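Local coordinates for nuclear import protein MOG1 (Saccharomyces cerevisiae, PDB 1EQ6) that binds the small GTPase Ran (Gsp1 in yeast) and takes part in Ran-dependent nuclear protein import and poly(A)+ mRNA export, at residues V7-G12 and T34-V39; T15-P20 and L173-R178; A93-T98 and T106-E111. All coordinates share one frame; numbering follows the deposited sequence.

Contact 1. Residues V7-G12 and T34-V39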
# COMPACT_ATOMS: atom_id res chain seq x y z
N VAL A 7 12.44 -2.28 9.41
CA VAL A 7 13.29 -2.74 8.34
C VAL A 7 13.99 -1.53 7.73
O VAL A 7 13.49 -0.41 7.80
CB VAL A 7 12.52 -3.48 7.20
CG1 VAL A 7 12.03 -4.84 7.70
CG2 VAL A 7 11.35 -2.64 6.69
N GLU A 8 15.16 -1.77 7.16
CA GLU A 8 15.89 -0.70 6.51
C GLU A 8 15.57 -0.75 5.03
O GLU A 8 15.61 -1.83 4.43
CB GLU A 8 17.40 -0.87 6.68
CG GLU A 8 17.93 -0.69 8.10
CD GLU A 8 19.45 -0.50 8.11
OE1 GLU A 8 20.11 -0.85 7.10
OE2 GLU A 8 19.98 -0.02 9.13
N LEU A 9 15.25 0.41 4.45
CA LEU A 9 14.96 0.51 3.03
C LEU A 9 16.06 1.34 2.36
O LEU A 9 16.74 2.12 3.02
CB LEU A 9 13.62 1.23 2.80
CG LEU A 9 12.36 0.63 3.44
CD1 LEU A 9 11.15 1.32 2.84
CD2 LEU A 9 12.30 -0.87 3.19
N TYR A 10 16.20 1.18 1.05
CA TYR A 10 17.16 1.94 0.25
C TYR A 10 18.55 2.04 0.92
O TYR A 10 19.05 3.12 1.19
CB TYR A 10 16.58 3.34 -0.02
CG TYR A 10 15.17 3.27 -0.63
CD1 TYR A 10 14.03 3.47 0.14
CD2 TYR A 10 15.00 2.94 -1.98
CE1 TYR A 10 12.72 3.32 -0.42
CE2 TYR A 10 13.71 2.79 -2.54
CZ TYR A 10 12.57 2.98 -1.75
OH TYR A 10 11.32 2.80 -2.32
N GLY A 11 19.13 0.88 1.21
CA GLY A 11 20.44 0.85 1.83
C GLY A 11 20.53 1.39 3.26
O GLY A 11 21.63 1.60 3.77
N GLY A 12 19.39 1.62 3.89
CA GLY A 12 19.39 2.15 5.25
C GLY A 12 19.11 3.64 5.35
O GLY A 12 19.08 4.23 6.44
N THR A 34 13.80 2.46 -7.69
CA THR A 34 13.07 3.32 -6.76
C THR A 34 12.13 2.56 -5.83
O THR A 34 11.43 3.19 -5.05
CB THR A 34 12.23 4.36 -7.50
OG1 THR A 34 11.26 3.69 -8.32
CG2 THR A 34 13.13 5.25 -8.37
N GLN A 35 12.12 1.24 -5.92
CA GLN A 35 11.22 0.43 -5.07
C GLN A 35 11.82 -0.54 -4.06
O GLN A 35 12.94 -1.01 -4.21
CB GLN A 35 10.31 -0.41 -5.97
CG GLN A 35 9.17 0.33 -6.63
CD GLN A 35 8.40 -0.56 -7.60
OE1 GLN A 35 8.54 -1.79 -7.58
NE2 GLN A 35 7.57 0.04 -8.43
N GLU A 36 11.03 -0.83 -3.02
CA GLU A 36 11.36 -1.86 -2.05
C GLU A 36 10.06 -2.69 -2.09
O GLU A 36 8.95 -2.13 -2.13
CB GLU A 36 11.65 -1.28 -0.66
CG GLU A 36 12.97 -0.52 -0.60
CD GLU A 36 14.23 -1.42 -0.71
OE1 GLU A 36 14.15 -2.62 -1.09
OE2 GLU A 36 15.32 -0.90 -0.42
N VAL A 37 10.19 -4.01 -2.13
CA VAL A 37 9.02 -4.89 -2.25
C VAL A 37 9.14 -6.00 -1.24
O VAL A 37 10.17 -6.64 -1.13
CB VAL A 37 8.95 -5.54 -3.66
CG1 VAL A 37 7.74 -6.50 -3.76
CG2 VAL A 37 8.90 -4.43 -4.78
N TYR A 38 8.07 -6.21 -0.48
CA TYR A 38 8.02 -7.25 0.55
C TYR A 38 6.77 -8.06 0.33
O TYR A 38 5.70 -7.48 0.14
CB TYR A 38 7.99 -6.63 1.96
CG TYR A 38 9.35 -6.16 2.44
CD1 TYR A 38 9.92 -4.99 1.94
CD2 TYR A 38 10.07 -6.89 3.39
CE1 TYR A 38 11.17 -4.56 2.36
CE2 TYR A 38 11.33 -6.47 3.83
CZ TYR A 38 11.87 -5.30 3.30
OH TYR A 38 13.12 -4.87 3.69
N VAL A 39 6.89 -9.39 0.33
CA VAL A 39 5.74 -10.25 0.12
C VAL A 39 5.55 -11.19 1.30
O VAL A 39 6.52 -11.61 1.94
CB VAL A 39 5.88 -11.10 -1.19
CG1 VAL A 39 6.09 -10.17 -2.40
CG2 VAL A 39 7.08 -12.08 -1.08
O HOH W 1 14.68 -3.35 2.43
O HOH W 2 17.85 -1.58 0.43

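Contact 2. Residues T15-P20 and L173-R178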
# COMPACT_ATOMS: atom_id res chain seq x y z
N THR A 15 13.75 4.08 7.05
CA THR A 15 13.27 2.93 7.81
C THR A 15 11.76 3.01 7.90
O THR A 15 11.16 4.10 7.76
CB THR A 15 13.82 2.88 9.26
OG1 THR A 15 13.43 4.07 9.95
CG2 THR A 15 15.31 2.75 9.29
N THR A 16 11.14 1.85 8.11
CA THR A 16 9.72 1.74 8.34
C THR A 16 9.54 0.34 8.93
O THR A 16 10.53 -0.26 9.37
CB THR A 16 8.86 1.94 7.03
OG1 THR A 16 7.47 2.00 7.38
CG2 THR A 16 9.09 0.80 6.03
N VAL A 17 8.31 -0.17 8.98
CA VAL A 17 8.07 -1.52 9.50
C VAL A 17 7.27 -2.36 8.51
O VAL A 17 6.59 -1.81 7.64
CB VAL A 17 7.25 -1.50 10.83
CG1 VAL A 17 8.04 -0.82 11.96
CG2 VAL A 17 5.92 -0.76 10.61
N VAL A 18 7.37 -3.69 8.64
CA VAL A 18 6.58 -4.64 7.86
C VAL A 18 6.24 -5.76 8.84
O VAL A 18 6.88 -5.85 9.91
CB VAL A 18 7.36 -5.20 6.65
CG1 VAL A 18 7.74 -4.06 5.71
CG2 VAL A 18 8.57 -5.94 7.10
N PRO A 19 5.25 -6.60 8.52
CA PRO A 19 4.90 -7.68 9.46
C PRO A 19 5.89 -8.82 9.51
O PRO A 19 6.66 -9.00 8.56
CB PRO A 19 3.54 -8.17 8.97
CG PRO A 19 2.99 -7.02 8.12
CD PRO A 19 4.27 -6.57 7.41
N PRO A 20 5.91 -9.58 10.62
CA PRO A 20 6.88 -10.69 10.60
C PRO A 20 6.42 -11.68 9.50
O PRO A 20 5.23 -11.71 9.15
CB PRO A 20 6.80 -11.28 12.03
CG PRO A 20 5.47 -10.79 12.57
CD PRO A 20 5.35 -9.38 11.97
N LEU A 173 -0.78 -0.24 7.29
CA LEU A 173 -0.43 0.88 6.40
C LEU A 173 -0.19 2.17 7.20
O LEU A 173 0.80 2.90 6.98
CB LEU A 173 -1.56 1.10 5.40
CG LEU A 173 -1.29 2.22 4.39
CD1 LEU A 173 -0.21 1.74 3.40
CD2 LEU A 173 -2.58 2.57 3.66
N GLN A 174 -1.12 2.48 8.11
CA GLN A 174 -0.94 3.68 8.92
C GLN A 174 0.30 3.56 9.82
O GLN A 174 1.00 4.56 10.04
CB GLN A 174 -2.21 3.96 9.75
CG GLN A 174 -3.40 4.30 8.88
CD GLN A 174 -4.50 5.04 9.63
OE1 GLN A 174 -4.98 4.57 10.65
NE2 GLN A 174 -4.91 6.21 9.10
N GLU A 175 0.59 2.37 10.32
CA GLU A 175 1.81 2.22 11.15
C GLU A 175 3.07 2.45 10.28
O GLU A 175 4.06 3.04 10.72
CB GLU A 175 1.91 0.84 11.80
CG GLU A 175 2.98 0.85 12.89
CD GLU A 175 3.29 -0.50 13.52
OE1 GLU A 175 2.46 -1.43 13.45
OE2 GLU A 175 4.38 -0.61 14.11
N MET A 176 3.05 1.94 9.05
CA MET A 176 4.20 2.16 8.15
C MET A 176 4.41 3.65 7.92
O MET A 176 5.53 4.14 7.86
CB MET A 176 3.97 1.49 6.80
CG MET A 176 4.01 -0.02 6.83
SD MET A 176 3.96 -0.77 5.15
CE MET A 176 5.69 -0.48 4.59
N VAL A 177 3.32 4.38 7.78
CA VAL A 177 3.42 5.81 7.56
C VAL A 177 3.92 6.50 8.84
O VAL A 177 4.75 7.40 8.79
CB VAL A 177 2.06 6.40 7.16
CG1 VAL A 177 2.13 7.95 7.12
CG2 VAL A 177 1.69 5.88 5.77
N ARG A 178 3.38 6.05 9.97
CA ARG A 178 3.73 6.59 11.29
C ARG A 178 5.20 6.38 11.62
O ARG A 178 5.85 7.24 12.21
CB ARG A 178 2.86 5.92 12.37
CG ARG A 178 3.10 6.41 13.81
CD ARG A 178 2.12 5.71 14.78
NE ARG A 178 0.75 5.85 14.30
CZ ARG A 178 -0.06 4.84 13.98
NH1 ARG A 178 0.33 3.58 14.09
NH2 ARG A 178 -1.28 5.11 13.52

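Contact 3. Residues A93-T98 and T106-E111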
# COMPACT_ATOMS: atom_id res chain seq x y z
N ALA A 93 -12.88 4.60 -2.85
CA ALA A 93 -12.12 4.57 -1.61
C ALA A 93 -13.01 4.01 -0.53
O ALA A 93 -14.03 4.63 -0.19
CB ALA A 93 -11.66 5.94 -1.23
N LEU A 94 -12.65 2.84 0.00
CA LEU A 94 -13.44 2.24 1.06
C LEU A 94 -13.19 3.01 2.35
O LEU A 94 -14.05 3.06 3.22
CB LEU A 94 -13.06 0.78 1.25
CG LEU A 94 -13.21 -0.10 -0.00
CD1 LEU A 94 -12.93 -1.53 0.37
CD2 LEU A 94 -14.61 0.05 -0.58
N GLN A 95 -12.01 3.60 2.46
CA GLN A 95 -11.64 4.37 3.64
C GLN A 95 -10.60 5.38 3.23
O GLN A 95 -9.82 5.13 2.31
CB GLN A 95 -11.05 3.44 4.71
CG GLN A 95 -10.61 4.13 5.98
CD GLN A 95 -10.78 3.24 7.20
OE1 GLN A 95 -10.79 2.01 7.09
NE2 GLN A 95 -10.91 3.86 8.38
N GLU A 96 -10.62 6.54 3.87
CA GLU A 96 -9.61 7.55 3.58
C GLU A 96 -9.41 8.45 4.78
O GLU A 96 -10.33 8.66 5.59
CB GLU A 96 -9.98 8.36 2.33
CG GLU A 96 -11.35 9.00 2.32
CD GLU A 96 -11.53 9.89 1.10
OE1 GLU A 96 -11.47 11.13 1.25
OE2 GLU A 96 -11.70 9.35 -0.01
N ASP A 97 -8.20 8.96 4.93
CA ASP A 97 -7.89 9.83 6.06
C ASP A 97 -6.70 10.71 5.81
O ASP A 97 -5.68 10.25 5.26
CB ASP A 97 -7.55 9.04 7.35
CG ASP A 97 -8.68 8.16 7.87
OD1 ASP A 97 -8.69 6.96 7.55
OD2 ASP A 97 -9.56 8.66 8.62
N THR A 98 -6.81 11.98 6.19
CA THR A 98 -5.67 12.87 6.09
C THR A 98 -4.97 12.60 7.44
O THR A 98 -5.52 12.91 8.51
CB THR A 98 -6.07 14.38 5.99
OG1 THR A 98 -6.58 14.67 4.69
CG2 THR A 98 -4.84 15.26 6.21
N THR A 106 -3.81 8.47 3.63
CA THR A 106 -3.88 7.03 3.47
C THR A 106 -5.32 6.64 3.12
O THR A 106 -6.27 7.40 3.37
CB THR A 106 -3.49 6.31 4.79
OG1 THR A 106 -4.40 6.73 5.83
CG2 THR A 106 -2.09 6.69 5.22
N GLY A 107 -5.47 5.45 2.55
CA GLY A 107 -6.81 4.97 2.21
C GLY A 107 -6.76 3.53 1.74
O GLY A 107 -5.69 2.96 1.56
N LEU A 108 -7.95 2.96 1.57
CA LEU A 108 -8.15 1.60 1.07
C LEU A 108 -8.95 1.82 -0.20
O LEU A 108 -9.99 2.47 -0.18
CB LEU A 108 -8.96 0.75 2.08
CG LEU A 108 -8.24 0.33 3.37
CD1 LEU A 108 -9.25 -0.33 4.30
CD2 LEU A 108 -7.10 -0.62 3.04
N VAL A 109 -8.45 1.27 -1.30
CA VAL A 109 -9.07 1.45 -2.60
C VAL A 109 -9.53 0.17 -3.27
O VAL A 109 -8.95 -0.88 -3.05
CB VAL A 109 -8.04 2.20 -3.48
CG1 VAL A 109 -8.25 1.94 -4.94
CG2 VAL A 109 -8.11 3.68 -3.13
N MET A 110 -10.56 0.26 -4.11
CA MET A 110 -11.05 -0.92 -4.81
C MET A 110 -11.59 -0.58 -6.20
O MET A 110 -12.29 0.42 -6.37
CB MET A 110 -12.16 -1.57 -3.97
CG MET A 110 -12.68 -2.87 -4.49
SD MET A 110 -13.88 -3.55 -3.29
CE MET A 110 -15.03 -2.25 -3.21
N GLU A 111 -11.26 -1.42 -7.18
CA GLU A 111 -11.76 -1.20 -8.53
C GLU A 111 -13.27 -1.43 -8.51
O GLU A 111 -13.73 -2.32 -7.81
CB GLU A 111 -11.17 -2.23 -9.51
CG GLU A 111 -12.11 -2.48 -10.70
CD GLU A 111 -11.55 -3.46 -11.71
OE1 GLU A 111 -10.44 -3.20 -12.21
OE2 GLU A 111 -12.21 -4.48 -12.00

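Contact 1. Residues V7-G12 and T34-V39
Tyr10 and Glu36 carry the polar part of this contact. Tyr10 N donates to Glu36 OE2 over 2.7 Å at 155°, on its anti lone pair, and Tyr10 OH donates to Thr34 O at 2.8 Å from above the carbonyl plane. Water 2 donates to the same OE2 and accepts from Gly11 N; water 1 joins Glu8 O to Tyr38 OH.

The apolar part begins with this pair and extends to Leu9, Val7 and Tyr38. Glu36 CG, anti to the carbonyl carbon (chi1 -71°), lies over one face of the Tyr10 ring, 3.8 Å from its centroid and 15° off the normal, a CH-pi contact; the chi2 bend carries OE2 to Tyr10 N. Leu9 CD2 lies 3.9 Å from both Glu36 CG and Tyr38 CE1, and Val7 CG1 is 4.3 Å from Tyr38 CE2. A valine in place of Tyr10 would probably leave Thr34 O without its hydroxyl donor and uncover the Glu36 methylene.

The strand axes stay 9.2 Å apart, so side chains and water join strand 7-9 of the small sheet to strand 35-39 of the large one. Two donors on one carboxylate oxygen are consistent with a charged Glu36, fixed at the turn after Leu9.

Contact 2. Residues T15-P20 and L173-R178
Thr16 OG1 donates to Met176 O at 2.9 Å, the one hydrogen bond between strand 15-18 and helix 173-178. The hydroxyl approaches well to the side of the carbonyl, with a C=O...donor angle of 109°. A chi1 of -172° turns OG1 opposite the backbone N of Thr16 and out to the helix, while the methyl Thr16 CG2 is set 3.9 Å from Met176 CE.

The Met176 side chain supplies most of the remaining contact. Its CG comes within 3.2 Å of Val17 O, and a bend at chi3 curls CE back to 3.4 Å from the same oxygen. Val17 O is thus buried under thioether carbons and has no polar partner in the model. Met176 CE also reaches Val18 CG1 at 4.3 Å. On the flank, Val17 CG2 rests 3.8 Å from Glu175 OE2, the two side chains crossing at about a right angle; that carboxylate oxygen is held by a salt bridge to Lys179.

Farther out, the backbone of Thr16 pairs with Val7 and that of Thr15 with His181, which places strand 14-18 in the middle of the three-stranded antiparallel sheet. The strand runs nearly antiparallel to the helix segment, at 161° with 6.9 Å between axes. Helix 164-178 in turn lies on the large sheet: Met176 touches Ile143 and Ile145 of strand 139-148, while Leu173 and Val177 pack on strands 125-134 and 104-114.

Contact 3. Residues A93-T98 and T106-E111
A beta hairpin, strands 88-100 and 104-114, forms one margin of the seven-stranded antiparallel sheet, and this contact is its central part. Asp97 and Thr106 make a hydrogen-bonded pair: Asp97 N donates to Thr106 O at 2.9 Å, and Thr106 N returns a bond to Asp97 O at 3.1 Å with an N-H...O angle of 167°. Next comes the non-hydrogen-bonded pair Glu96 and Gly107, whose CA atoms approach to 4.0 Å. Gly107 suits this closeness, since a CB there would collide with Gln95 O.

The register then slips by one residue. Leu94 and Gln95 both face Leu108 in a classic beta bulge: Leu94 N donates to Leu108 O at 2.7 Å, and Leu108 N donates to Gln95 O at 3.0 Å. The chain turns a corner at Leu94, and Leu94 CD2 meets Met110 CE at 3.5 Å, the two side chains meeting at a slant. Met110 is extended to its sulfur and bends at chi3 (57°), which brings the methyl to this meeting.

Gln95 and Leu108 lie side by side on the face covered by helix 164-178, with Gln95 OE1 4.0 Å from Leu108 CD1, and both touch Tyr170. The hydroxyl of Tyr170 also hydrogen-bonds Asp97 OD1 and Thr106 OG1, tying the two strands together on that face. On the other face Val109 packs against helix 71-83, and Glu96 OE1 forms a salt bridge with Lys72.

How the contacts relate
Contacts 1 and 2 adjoin, with centres about 12 Å apart. Their strands 5-9 and 14-18 are neighbours in the small sheet, where Leu9 CD1 packs 3.8 Å from Thr16 CG2. Contact 2 also meets contact 3, about 17 Å away between centres, through helix 164-178: Leu173 CD2 is 3.8 Å from Gly107 O, and Val177 CG2 is 3.9 Å from Thr106 CG2. Contacts 1 and 3 do not touch; their nearest atoms are about 14 Å apart, and they lie on opposite sides of the chain's centre, although both include strands of the large sheet. Along the chain, contact 3 is nested within the loop that contact 2 closes.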